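Local coordinates for protein putative glutathionylspermidine synthase (Methylobacillus flagellatus, PDB 3N6X) that probably acts as an ATP-dependent ligase of the circularly permuted ATP-grasp type, perhaps a glutathionylspermidine synthase, at residues 73-77 / 412-417; 94-98 / 159-164; 173-177 / 193-199; 176-180 / 466-470. All blocks are in the same frame, centred on the assembly; numbering follows the deposited sequence.

Interaction 1: 73-77 / 412-417; sequences DVVPR and STCPTL
From Asp73 facing Leu417 at one end to Arg77 near Ser412 at the other, the two segments run past each other in opposite directions. The nearest CA atoms, those of Val75 and Thr416, are 6.1 Å apart. The hydrogen bond that joins them is mixed: Leu417 N gives its hydrogen to Asp73 OD1 at 3.1 Å (151°), reaching the oxygen on its syn side and 17° out of the carboxylate plane. Asp73 can offer that oxygen because its CG lies opposite the backbone N (chi1 -172°), which carries the carboxylate across to strand 413-418. There the methyl Thr416 CG2 rests against it, 3.3 Å from Asp73 OD1, while Asp73 OD2 turns to Val75 N in a weak bond. Strand 413-418 belongs to the large mixed sheet, and residues 73-77 lead into strand 77-79 of that same sheet. Lys467 reaches in from strand 464-471 and fastens both segments, by a salt bridge to Asp73 OD2 and hydrogen bonds to Val75 O and Pro415 O. An alanine at Asp73 would probably leave Leu417 N without this acceptor and the Lys467 ammonium without its charged mate. Packing fills the middle. Val75 CB lies in front of Pro415 O, 3.3 Å away. Leu417 CD1 makes apolar contacts with the two valines, 3.8 Å from Val74 CG2 and 4.2 Å from Val75 CG2. Farther along, Cys414 SG lies 4.2 Å from Arg77 CD. The guanidinium of Arg77 and the hydroxyl of Ser412 converge on one carboxylate, that of Glu12.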
loop_
_atom_site.group_PDB
_atom_site.type_symbol
_atom_site.label_atom_id
_atom_site.label_comp_id
_atom_site.label_asym_id
_atom_site.label_seq_id
_atom_site.Cartn_x
_atom_site.Cartn_y
_atom_site.Cartn_z
ATOM N N ASP A 73 -17.311 -3.432 -6.817
ATOM C CA ASP A 73 -18.227 -4.476 -6.374
ATOM C C ASP A 73 -18.892 -4.018 -5.071
ATOM O O ASP A 73 -18.214 -3.479 -4.186
ATOM C CB ASP A 73 -17.494 -5.802 -6.173
ATOM C CG ASP A 73 -18.424 -6.967 -5.889
ATOM O OD1 ASP A 73 -19.143 -7.399 -6.826
ATOM O OD2 ASP A 73 -18.383 -7.496 -4.756
ATOM N N VAL A 74 -20.222 -4.202 -4.965
ATOM C CA VAL A 74 -21.010 -3.720 -3.819
ATOM C C VAL A 74 -21.021 -4.656 -2.608
ATOM O O VAL A 74 -21.614 -4.311 -1.581
ATOM C CB VAL A 74 -22.436 -3.230 -4.221
ATOM C CG1 VAL A 74 -22.359 -2.126 -5.281
ATOM C CG2 VAL A 74 -23.311 -4.388 -4.705
ATOM N N VAL A 75 -20.365 -5.824 -2.705
ATOM C CA VAL A 75 -20.280 -6.730 -1.552
ATOM C C VAL A 75 -19.048 -6.341 -0.728
ATOM O O VAL A 75 -17.922 -6.429 -1.232
ATOM C CB VAL A 75 -20.271 -8.227 -1.943
ATOM C CG1 VAL A 75 -20.426 -9.113 -0.705
ATOM C CG2 VAL A 75 -21.362 -8.533 -2.970
ATOM N N PRO A 76 -19.233 -5.790 0.498
ATOM C CA PRO A 76 -18.068 -5.335 1.263
ATOM C C PRO A 76 -17.209 -6.478 1.782
ATOM O O PRO A 76 -17.689 -7.604 1.967
ATOM C CB PRO A 76 -18.691 -4.546 2.415
ATOM C CG PRO A 76 -20.030 -5.172 2.611
ATOM C CD PRO A 76 -20.493 -5.563 1.240
ATOM N N ARG A 77 -15.941 -6.177 2.038
ATOM C CA ARG A 77 -15.023 -7.093 2.679
ATOM C C ARG A 77 -15.141 -6.776 4.173
ATOM O O ARG A 77 -14.731 -5.701 4.601
ATOM C CB ARG A 77 -13.589 -6.841 2.150
ATOM C CG ARG A 77 -12.510 -7.602 2.870
ATOM C CD ARG A 77 -12.354 -8.992 2.308
ATOM N NE ARG A 77 -11.328 -9.749 3.015
ATOM C CZ ARG A 77 -10.029 -9.683 2.740
ATOM N NH1 ARG A 77 -9.583 -8.862 1.792
ATOM N NH2 ARG A 77 -9.161 -10.416 3.426
ATOM N N SER A 412 -7.619 -16.146 -0.190
ATOM C CA SER A 412 -9.010 -16.132 0.262
ATOM C C SER A 412 -9.943 -15.488 -0.741
ATOM O O SER A 412 -9.546 -14.571 -1.472
ATOM C CB SER A 412 -9.153 -15.476 1.638
ATOM O OG SER A 412 -9.260 -14.064 1.559
ATOM N N THR A 413 -11.174 -16.004 -0.807
ATOM C CA THR A 413 -12.198 -15.503 -1.708
ATOM C C THR A 413 -13.245 -14.701 -0.953
ATOM O O THR A 413 -13.569 -15.013 0.194
ATOM C CB THR A 413 -12.826 -16.644 -2.494
ATOM O OG1 THR A 413 -13.101 -17.735 -1.609
ATOM C CG2 THR A 413 -11.952 -17.107 -3.641
ATOM N N CYS A 414 -13.767 -13.668 -1.592
ATOM C CA CYS A 414 -14.805 -12.828 -1.024
ATOM C C CYS A 414 -16.000 -12.863 -1.971
ATOM O O CYS A 414 -15.814 -12.751 -3.192
ATOM C CB CYS A 414 -14.288 -11.405 -0.820
ATOM S SG CYS A 414 -15.516 -10.248 -0.154
ATOM N N PRO A 415 -17.243 -13.059 -1.446
ATOM C CA PRO A 415 -18.417 -13.096 -2.336
ATOM C C PRO A 415 -18.476 -11.881 -3.227
ATOM O O PRO A 415 -18.310 -10.762 -2.761
ATOM C CB PRO A 415 -19.587 -13.150 -1.367
ATOM C CG PRO A 415 -19.026 -13.768 -0.163
ATOM C CD PRO A 415 -17.640 -13.240 -0.039
ATOM N N THR A 416 -18.562 -12.117 -4.521
ATOM C CA THR A 416 -18.515 -11.074 -5.527
ATOM C C THR A 416 -19.599 -11.341 -6.549
ATOM O O THR A 416 -19.823 -12.498 -6.931
ATOM C CB THR A 416 -17.110 -11.060 -6.171
ATOM O OG1 THR A 416 -16.121 -11.165 -5.146
ATOM C CG2 THR A 416 -16.853 -9.818 -7.012
ATOM N N LEU A 417 -20.283 -10.281 -6.995
ATOM C CA LEU A 417 -21.334 -10.414 -7.991
ATOM C C LEU A 417 -20.748 -10.631 -9.384
ATOM O O LEU A 417 -20.098 -9.738 -9.938
ATOM C CB LEU A 417 -22.282 -9.202 -7.966
ATOM C CG LEU A 417 -23.272 -9.173 -6.803
ATOM C CD1 LEU A 417 -23.593 -7.763 -6.409
ATOM C CD2 LEU A 417 -24.539 -9.929 -7.143
#

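Interaction 2: 94-98 / 159-164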
loop_
_atom_site.group_PDB
_atom_site.type_symbol
_atom_site.label_atom_id
_atom_site.label_comp_id
_atom_site.label_asym_id
_atom_site.label_seq_id
_atom_site.Cartn_x
_atom_site.Cartn_y
_atom_site.Cartn_z
ATOM N N ARG A 94 5.440 -4.444 12.298
ATOM C CA ARG A 94 6.235 -4.525 11.085
ATOM C C ARG A 94 6.776 -3.159 10.686
ATOM O O ARG A 94 7.966 -3.030 10.404
ATOM C CB ARG A 94 5.400 -5.132 9.949
ATOM C CG ARG A 94 6.222 -5.484 8.722
ATOM C CD ARG A 94 5.378 -6.121 7.636
ATOM N NE ARG A 94 6.177 -6.413 6.442
ATOM C CZ ARG A 94 6.687 -7.609 6.156
ATOM N NH1 ARG A 94 6.482 -8.640 6.970
ATOM N NH2 ARG A 94 7.400 -7.785 5.052
ATOM N N VAL A 95 5.916 -2.134 10.701
ATOM C CA VAL A 95 6.295 -0.770 10.337
ATOM C C VAL A 95 7.258 -0.154 11.353
ATOM O O VAL A 95 8.212 0.512 10.945
ATOM C CB VAL A 95 5.049 0.103 10.024
ATOM C CG1 VAL A 95 5.411 1.590 9.896
ATOM C CG2 VAL A 95 4.367 -0.393 8.758
ATOM N N LYS A 96 7.104 -0.479 12.662
ATOM C CA LYS A 96 8.075 0.010 13.664
ATOM C C LYS A 96 9.461 -0.540 13.378
ATOM O O LYS A 96 10.422 0.215 13.384
ATOM C CB LYS A 96 7.647 -0.332 15.100
ATOM C CG LYS A 96 6.541 0.577 15.633
ATOM C CD LYS A 96 6.006 0.070 16.978
ATOM C CE LYS A 96 5.187 1.115 17.701
ATOM N NZ LYS A 96 4.576 0.568 18.944
ATOM N N ALA A 97 9.556 -1.834 13.062
ATOM C CA ALA A 97 10.839 -2.493 12.755
ATOM C C ALA A 97 11.449 -1.943 11.453
ATOM O O ALA A 97 12.652 -1.735 11.389
ATOM C CB ALA A 97 10.644 -3.996 12.652
ATOM N N LEU A 98 10.601 -1.638 10.448
ATOM C CA LEU A 98 11.046 -1.056 9.174
ATOM C C LEU A 98 11.641 0.349 9.372
ATOM O O LEU A 98 12.698 0.647 8.805
ATOM C CB LEU A 98 9.902 -1.037 8.145
ATOM C CG LEU A 98 9.605 -2.398 7.452
ATOM C CD1 LEU A 98 8.226 -2.391 6.790
ATOM C CD2 LEU A 98 10.680 -2.743 6.405
ATOM N N VAL A 159 1.960 -10.977 4.592
ATOM C CA VAL A 159 2.358 -9.700 3.978
ATOM C C VAL A 159 3.007 -10.016 2.634
ATOM O O VAL A 159 4.040 -10.672 2.600
ATOM C CB VAL A 159 3.313 -8.861 4.872
ATOM C CG1 VAL A 159 3.754 -7.588 4.151
ATOM C CG2 VAL A 159 2.676 -8.537 6.218
ATOM N N LEU A 160 2.396 -9.585 1.533
ATOM C CA LEU A 160 2.964 -9.821 0.199
ATOM C C LEU A 160 4.100 -8.852 -0.114
ATOM O O LEU A 160 5.035 -9.215 -0.827
ATOM C CB LEU A 160 1.881 -9.664 -0.887
ATOM C CG LEU A 160 1.009 -10.867 -1.212
ATOM C CD1 LEU A 160 0.312 -10.656 -2.522
ATOM C CD2 LEU A 160 1.817 -12.130 -1.301
ATOM N N GLU A 161 3.971 -7.595 0.340
ATOM C CA GLU A 161 4.887 -6.519 -0.030
ATOM C C GLU A 161 4.720 -5.330 0.901
ATOM O O GLU A 161 3.622 -5.094 1.402
ATOM C CB GLU A 161 4.563 -6.073 -1.480
ATOM C CG GLU A 161 5.634 -5.241 -2.161
ATOM C CD GLU A 161 5.337 -4.915 -3.613
ATOM O OE1 GLU A 161 4.153 -4.996 -4.016
ATOM O OE2 GLU A 161 6.294 -4.579 -4.350
ATOM N N ASP A 162 5.793 -4.532 1.068
ATOM C CA ASP A 162 5.759 -3.284 1.834
ATOM C C ASP A 162 5.821 -2.099 0.840
ATOM O O ASP A 162 6.435 -2.232 -0.213
ATOM C CB ASP A 162 6.938 -3.233 2.834
ATOM C CG ASP A 162 6.942 -4.380 3.845
ATOM O OD1 ASP A 162 6.013 -4.439 4.684
ATOM O OD2 ASP A 162 7.895 -5.200 3.815
ATOM N N ASN A 163 5.136 -0.975 1.142
ATOM C CA ASN A 163 5.131 0.221 0.262
ATOM C C ASN A 163 5.488 1.445 1.078
ATOM O O ASN A 163 4.638 1.969 1.796
ATOM C CB ASN A 163 3.766 0.406 -0.418
ATOM C CG ASN A 163 3.311 -0.792 -1.197
ATOM O OD1 ASN A 163 3.713 -1.007 -2.346
ATOM N ND2 ASN A 163 2.472 -1.612 -0.577
ATOM N N LEU A 164 6.759 1.889 0.990
ATOM C CA LEU A 164 7.299 2.940 1.848
ATOM C C LEU A 164 7.798 4.180 1.099
ATOM O O LEU A 164 8.401 5.062 1.722
ATOM C CB LEU A 164 8.467 2.357 2.706
ATOM C CG LEU A 164 8.268 0.975 3.348
ATOM C CD1 LEU A 164 9.576 0.446 3.877
ATOM C CD2 LEU A 164 7.265 1.027 4.466
#
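Helix 81-105 is tied to strand 157-163 of the large mixed sheet by a salt bridge between Arg94 and Asp162, across short axes 11.2 Å apart and inclined at 55°. The arginine, extended from CG to NE, meets the carboxylate side-on with two nitrogens. Arg94 NE reaches Asp162 OD1 at 2.6 Å through the syn lone pair, and Arg94 NH2 reaches Asp162 OD2 at 2.9 Å (160°). Guanidinium and carboxylate planes are only 28° apart, which suits the paired bonds. Val159, three residues earlier on the strand, lays its CG1 methyl over the centre of the guanidinium face, 3.4 Å above the plane. This is a helix packed on a sheet with a buried ion pair at the interface; a glycerol, probably from the crystallisation liquor, is hydrogen-bonded to Asp162 O and Glu161 OE2. The third nitrogen, Arg94 NH1, bonds to Asn343 OD1. A leucine in place of Arg94 would probably strand the buried Asp162 carboxylate without its countercharge. One helical turn on, Leu98 CD1 lies 3.7 Å from Asp162 OD1, and Leu98 CD2 meets Leu164 CD1 at 4.2 Å.

Interaction 3: 173-177 / 193-199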
loop_
_atom_site.group_PDB
_atom_site.type_symbol
_atom_site.label_atom_id
_atom_site.label_comp_id
_atom_site.label_asym_id
_atom_site.label_seq_id
_atom_site.Cartn_x
_atom_site.Cartn_y
_atom_site.Cartn_z
HETATM N N MSE A 173 -10.129 4.070 -1.020
HETATM C CA MSE A 173 -10.652 3.648 0.281
HETATM C C MSE A 173 -11.733 4.637 0.760
HETATM O O MSE A 173 -12.815 4.219 1.182
HETATM C CB MSE A 173 -9.505 3.545 1.323
HETATM C CG MSE A 173 -10.003 3.327 2.762
HETATM SE SE MSE A 173 -8.579 3.335 4.088
HETATM C CE MSE A 173 -8.613 5.196 4.567
ATOM N N LEU A 174 -11.437 5.944 0.673
ATOM C CA LEU A 174 -12.357 6.981 1.128
ATOM C C LEU A 174 -13.609 7.081 0.268
ATOM O O LEU A 174 -14.713 7.102 0.811
ATOM C CB LEU A 174 -11.641 8.339 1.256
ATOM C CG LEU A 174 -10.504 8.365 2.288
ATOM C CD1 LEU A 174 -9.700 9.645 2.190
ATOM C CD2 LEU A 174 -11.031 8.164 3.704
ATOM N N GLU A 175 -13.451 7.021 -1.070
ATOM C CA GLU A 175 -14.575 7.104 -2.014
ATOM C C GLU A 175 -15.447 5.873 -2.024
ATOM O O GLU A 175 -16.646 5.986 -2.257
ATOM C CB GLU A 175 -14.088 7.444 -3.442
ATOM C CG GLU A 175 -13.707 8.916 -3.612
ATOM C CD GLU A 175 -14.757 9.924 -3.148
ATOM O OE1 GLU A 175 -15.945 9.778 -3.529
ATOM O OE2 GLU A 175 -14.393 10.839 -2.375
ATOM N N ASN A 176 -14.866 4.691 -1.774
ATOM C CA ASN A 176 -15.658 3.466 -1.749
ATOM C C ASN A 176 -16.602 3.466 -0.571
ATOM O O ASN A 176 -17.736 3.020 -0.710
ATOM C CB ASN A 176 -14.775 2.216 -1.747
ATOM C CG ASN A 176 -14.092 1.963 -3.060
ATOM O OD1 ASN A 176 -14.403 2.584 -4.081
ATOM N ND2 ASN A 176 -13.094 1.089 -3.049
ATOM N N ARG A 177 -16.174 4.038 0.570
ATOM C CA ARG A 177 -17.050 4.144 1.741
ATOM C C ARG A 177 -18.220 5.101 1.448
ATOM O O ARG A 177 -19.379 4.761 1.718
ATOM C CB ARG A 177 -16.274 4.606 2.993
ATOM C CG ARG A 177 -17.193 4.879 4.208
ATOM C CD ARG A 177 -17.982 3.628 4.645
ATOM N NE ARG A 177 -17.115 2.446 4.741
ATOM C CZ ARG A 177 -16.324 2.186 5.776
ATOM N NH1 ARG A 177 -16.341 2.971 6.845
ATOM N NH2 ARG A 177 -15.530 1.133 5.760
ATOM N N VAL A 193 -20.082 -0.319 11.577
ATOM C CA VAL A 193 -18.906 -0.039 10.749
ATOM C C VAL A 193 -18.107 1.154 11.273
ATOM O O VAL A 193 -18.668 2.234 11.456
ATOM C CB VAL A 193 -19.272 0.107 9.239
ATOM C CG1 VAL A 193 -18.015 0.285 8.374
ATOM C CG2 VAL A 193 -20.094 -1.085 8.758
ATOM N N ALA A 194 -16.792 0.951 11.535
ATOM C CA ALA A 194 -15.909 2.032 11.995
ATOM C C ALA A 194 -15.675 3.044 10.857
ATOM O O ALA A 194 -15.570 2.642 9.698
ATOM C CB ALA A 194 -14.583 1.464 12.470
ATOM N N PRO A 195 -15.666 4.369 11.157
ATOM C CA PRO A 195 -15.489 5.365 10.081
ATOM C C PRO A 195 -14.045 5.474 9.580
ATOM O O PRO A 195 -13.118 5.078 10.283
ATOM C CB PRO A 195 -15.959 6.660 10.734
ATOM C CG PRO A 195 -15.631 6.486 12.174
ATOM C CD PRO A 195 -15.822 5.023 12.479
ATOM N N VAL A 196 -13.855 6.048 8.367
ATOM C CA VAL A 196 -12.530 6.183 7.737
ATOM C C VAL A 196 -12.218 7.612 7.304
ATOM O O VAL A 196 -11.048 7.934 7.055
ATOM C CB VAL A 196 -12.349 5.199 6.537
ATOM C CG1 VAL A 196 -12.252 3.755 7.011
ATOM C CG2 VAL A 196 -13.464 5.365 5.507
ATOM N N GLU A 197 -13.258 8.463 7.161
ATOM C CA GLU A 197 -13.105 9.808 6.577
ATOM C C GLU A 197 -12.247 10.814 7.342
ATOM O O GLU A 197 -11.932 11.880 6.805
ATOM C CB GLU A 197 -14.443 10.394 6.108
ATOM C CG GLU A 197 -15.428 10.717 7.219
ATOM C CD GLU A 197 -16.736 11.284 6.702
ATOM O OE1 GLU A 197 -16.727 12.423 6.179
ATOM O OE2 GLU A 197 -17.758 10.564 6.761
ATOM N N HIS A 198 -11.804 10.450 8.553
ATOM C CA HIS A 198 -10.926 11.302 9.364
ATOM C C HIS A 198 -9.426 11.082 9.018
ATOM O O HIS A 198 -8.568 11.778 9.563
ATOM C CB HIS A 198 -11.180 11.065 10.858
ATOM C CG HIS A 198 -10.972 9.642 11.292
ATOM N ND1 HIS A 198 -11.732 8.602 10.767
ATOM C CD2 HIS A 198 -10.118 9.136 12.207
ATOM C CE1 HIS A 198 -11.315 7.507 11.377
ATOM N NE2 HIS A 198 -10.339 7.775 12.248
ATOM N N TYR A 199 -9.129 10.126 8.103
ATOM C CA TYR A 199 -7.764 9.802 7.663
ATOM C C TYR A 199 -6.953 11.055 7.288
ATOM O O TYR A 199 -5.916 11.271 7.892
ATOM C CB TYR A 199 -7.766 8.746 6.513
ATOM C CG TYR A 199 -6.393 8.508 5.908
ATOM C CD1 TYR A 199 -5.872 9.372 4.941
ATOM C CD2 TYR A 199 -5.601 7.437 6.320
ATOM C CE1 TYR A 199 -4.591 9.196 4.431
ATOM C CE2 TYR A 199 -4.328 7.233 5.791
ATOM C CZ TYR A 199 -3.818 8.127 4.860
ATOM O OH TYR A 199 -2.568 7.936 4.329
HETATM O O HOH W 1 -14.362 0.542 8.389
#
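Arg177 leaves helix 170-183 toward Val196, and its CB is already 3.8 Å from Val196 CG2. Arg177 CG passes Val196 CG2 at 4.0 Å. The chain then folds at two successive bonds (chi2 60°, chi3 47°), which brings the guanidinium back over the loop and leaves NE pointing at Asp468. Arg177 CZ is 3.6 Å from Val193 CG1, and the flat group is held between two valines: Val193 CG1 stands 3.3 Å above one face, offset toward the rim, and Val196 CG2 lies against the opposite face. At the tip, Arg177 NH1 donates to Ala194 O at 3.0 Å (146°), somewhat tilted from the carbonyl plane, while Arg177 NH2 reaches that same oxygen through a water, its own bond to the water being 2.9 Å long. One backbone carbonyl is thus gripped directly and by relay. The loop serves as the connection between helices 185-190 and 199-209, and a type I turn from Val196 to Tyr199 leads into the second of them, with Tyr199 N bonded to Val196 O. Earlier on helix 170-183, two residues pack on this turn. Leu174 CD2 comes 3.4 Å from Val196 O and also touches Val196 CG2 and Tyr199 CB. The selenomethionine Met173, bent at its last torsion, brings CE to 4.1 Å from Tyr199 CB, the two side chains crossing at about a right angle. A glycerol is hydrogen-bonded to Arg177 NH1.

Interaction 4: 176-180 / 466-470; sequences NRKMM and TKDTW
Charge comes first: Arg177 meets the Asp468 carboxylate side-on with two nitrogens. Arg177 NE bonds to Asp468 OD2 at 3.0 Å (161°) through the syn lone pair, and Arg177 NH2 reaches Asp468 OD1 at 3.3 Å, with the two planes turned 43° apart. Among the hydrogen bonds, Trp470 NE1 donates to the same Asp468 OD2 at 2.8 Å, coming from above the carboxylate plane although the oxygen lies in the plane of the indole. Two donors therefore fix that oxygen. The direct bonds of Asn176 ND2 are weak, to Thr466 OG1 at 3.3 Å and to Lys467 O; a water also bridges Asn176 ND2 and Lys467 O. The selenomethionine Met180 folds at chi2 and chi3: Met180 CG lies 3.3 Å from Asp468 OD2, and Met180 CE makes the apolar contact, 3.6 Å from Trp470 CZ2, the two side chains crossing at about a right angle. Helix 170-183 thus lies against strand 464-471, which runs between strand 77-79 (parallel) and strand 446-450 (antiparallel) in the large mixed sheet, while Phe188 of helix 185-190 packs on Arg177, Met180, Asp468 and Trp470.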
loop_
_atom_site.group_PDB
_atom_site.type_symbol
_atom_site.label_atom_id
_atom_site.label_comp_id
_atom_site.label_asym_id
_atom_site.label_seq_id
_atom_site.Cartn_x
_atom_site.Cartn_y
_atom_site.Cartn_z
ATOM N N ASN A 176 -14.866 4.691 -1.774
ATOM C CA ASN A 176 -15.658 3.466 -1.749
ATOM C C ASN A 176 -16.602 3.466 -0.571
ATOM O O ASN A 176 -17.736 3.020 -0.710
ATOM C CB ASN A 176 -14.775 2.216 -1.747
ATOM C CG ASN A 176 -14.092 1.963 -3.060
ATOM O OD1 ASN A 176 -14.403 2.584 -4.081
ATOM N ND2 ASN A 176 -13.094 1.089 -3.049
ATOM N N ARG A 177 -16.174 4.038 0.570
ATOM C CA ARG A 177 -17.050 4.144 1.741
ATOM C C ARG A 177 -18.220 5.101 1.448
ATOM O O ARG A 177 -19.379 4.761 1.718
ATOM C CB ARG A 177 -16.274 4.606 2.993
ATOM C CG ARG A 177 -17.193 4.879 4.208
ATOM C CD ARG A 177 -17.982 3.628 4.645
ATOM N NE ARG A 177 -17.115 2.446 4.741
ATOM C CZ ARG A 177 -16.324 2.186 5.776
ATOM N NH1 ARG A 177 -16.341 2.971 6.845
ATOM N NH2 ARG A 177 -15.530 1.133 5.760
ATOM N N LYS A 178 -17.900 6.292 0.892
ATOM C CA LYS A 178 -18.862 7.330 0.532
ATOM C C LYS A 178 -19.921 6.774 -0.456
ATOM O O LYS A 178 -21.106 7.025 -0.277
ATOM C CB LYS A 178 -18.113 8.535 -0.066
ATOM C CG LYS A 178 -18.940 9.802 -0.158
ATOM C CD LYS A 178 -18.170 10.933 -0.857
ATOM C CE LYS A 178 -19.101 11.934 -1.509
ATOM N NZ LYS A 178 -18.822 13.328 -1.062
HETATM N N MSE A 179 -19.483 5.936 -1.420
HETATM C CA MSE A 179 -20.331 5.273 -2.426
HETATM C C MSE A 179 -21.320 4.289 -1.773
HETATM O O MSE A 179 -22.509 4.300 -2.110
HETATM C CB MSE A 179 -19.438 4.546 -3.462
HETATM C CG MSE A 179 -20.215 3.695 -4.477
HETATM SE SE MSE A 179 -21.495 4.760 -5.512
HETATM C CE MSE A 179 -20.333 5.405 -6.808
HETATM N N MSE A 180 -20.820 3.434 -0.839
HETATM C CA MSE A 180 -21.625 2.441 -0.122
HETATM C C MSE A 180 -22.674 3.110 0.756
HETATM O O MSE A 180 -23.801 2.619 0.847
HETATM C CB MSE A 180 -20.726 1.524 0.738
HETATM C CG MSE A 180 -19.906 0.538 -0.083
HETATM SE SE MSE A 180 -20.938 -0.891 -0.931
HETATM C CE MSE A 180 -21.636 -1.741 0.605
ATOM N N THR A 466 -12.386 -2.964 -7.198
ATOM C CA THR A 466 -12.285 -2.645 -5.764
ATOM C C THR A 466 -13.570 -2.925 -4.999
ATOM O O THR A 466 -14.646 -3.075 -5.589
ATOM C CB THR A 466 -11.796 -1.221 -5.508
ATOM O OG1 THR A 466 -12.759 -0.298 -5.995
ATOM C CG2 THR A 466 -10.426 -0.947 -6.104
ATOM N N LYS A 467 -13.439 -3.009 -3.673
ATOM C CA LYS A 467 -14.520 -3.237 -2.728
ATOM C C LYS A 467 -14.326 -2.288 -1.574
ATOM O O LYS A 467 -13.208 -1.813 -1.351
ATOM C CB LYS A 467 -14.456 -4.674 -2.184
ATOM C CG LYS A 467 -14.932 -5.742 -3.142
ATOM C CD LYS A 467 -14.755 -7.102 -2.519
ATOM C CE LYS A 467 -15.432 -8.192 -3.310
ATOM N NZ LYS A 467 -16.801 -8.462 -2.806
ATOM N N ASP A 468 -15.381 -2.050 -0.800
ATOM C CA ASP A 468 -15.287 -1.290 0.440
ATOM C C ASP A 468 -14.857 -2.284 1.516
ATOM O O ASP A 468 -15.259 -3.445 1.459
ATOM C CB ASP A 468 -16.667 -0.691 0.797
ATOM C CG ASP A 468 -16.696 0.226 2.011
ATOM O OD1 ASP A 468 -15.603 0.557 2.539
ATOM O OD2 ASP A 468 -17.804 0.620 2.428
ATOM N N THR A 469 -14.014 -1.861 2.461
ATOM C CA THR A 469 -13.588 -2.728 3.567
ATOM C C THR A 469 -14.207 -2.222 4.849
ATOM O O THR A 469 -13.959 -1.074 5.255
ATOM C CB THR A 469 -12.038 -2.808 3.670
ATOM O OG1 THR A 469 -11.501 -3.166 2.406
ATOM C CG2 THR A 469 -11.567 -3.805 4.735
ATOM N N TRP A 470 -15.014 -3.069 5.490
ATOM C CA TRP A 470 -15.687 -2.722 6.734
ATOM C C TRP A 470 -14.953 -3.296 7.927
ATOM O O TRP A 470 -14.741 -4.505 7.995
ATOM C CB TRP A 470 -17.120 -3.260 6.732
ATOM C CG TRP A 470 -18.060 -2.597 5.765
ATOM C CD1 TRP A 470 -17.784 -1.572 4.903
ATOM C CD2 TRP A 470 -19.448 -2.905 5.592
ATOM N NE1 TRP A 470 -18.908 -1.246 4.181
ATOM C CE2 TRP A 470 -19.946 -2.048 4.585
ATOM C CE3 TRP A 470 -20.324 -3.833 6.193
ATOM C CZ2 TRP A 470 -21.286 -2.073 4.179
ATOM C CZ3 TRP A 470 -21.644 -3.872 5.773
ATOM C CH2 TRP A 470 -22.116 -2.996 4.784
HETATM O O HOH W 2 -11.521 0.011 -0.512
#

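Overall arrangement
Interactions 1, 2 and 4 all reach the large mixed sheet, and helix 170-183 joins 3 to 4. Interactions 3 and 4, with centres 8 Å apart, share Asn176 and Arg177, so one arginine links the 193-199 loop to strand 464-471. Interaction 4 also touches interaction 1, whose centre is 11 Å from its own, through Lys467 to Asp73 and Pro415. Interaction 2 stands apart, its centre 22 to 26 Å from the others. Along the chain, interactions 2 and 3 are nested within the loop closed by interaction 1, whereas 1 and 4 cross; residues near the C-terminal end are thereby bound to earlier parts of this probable ATP-grasp fold.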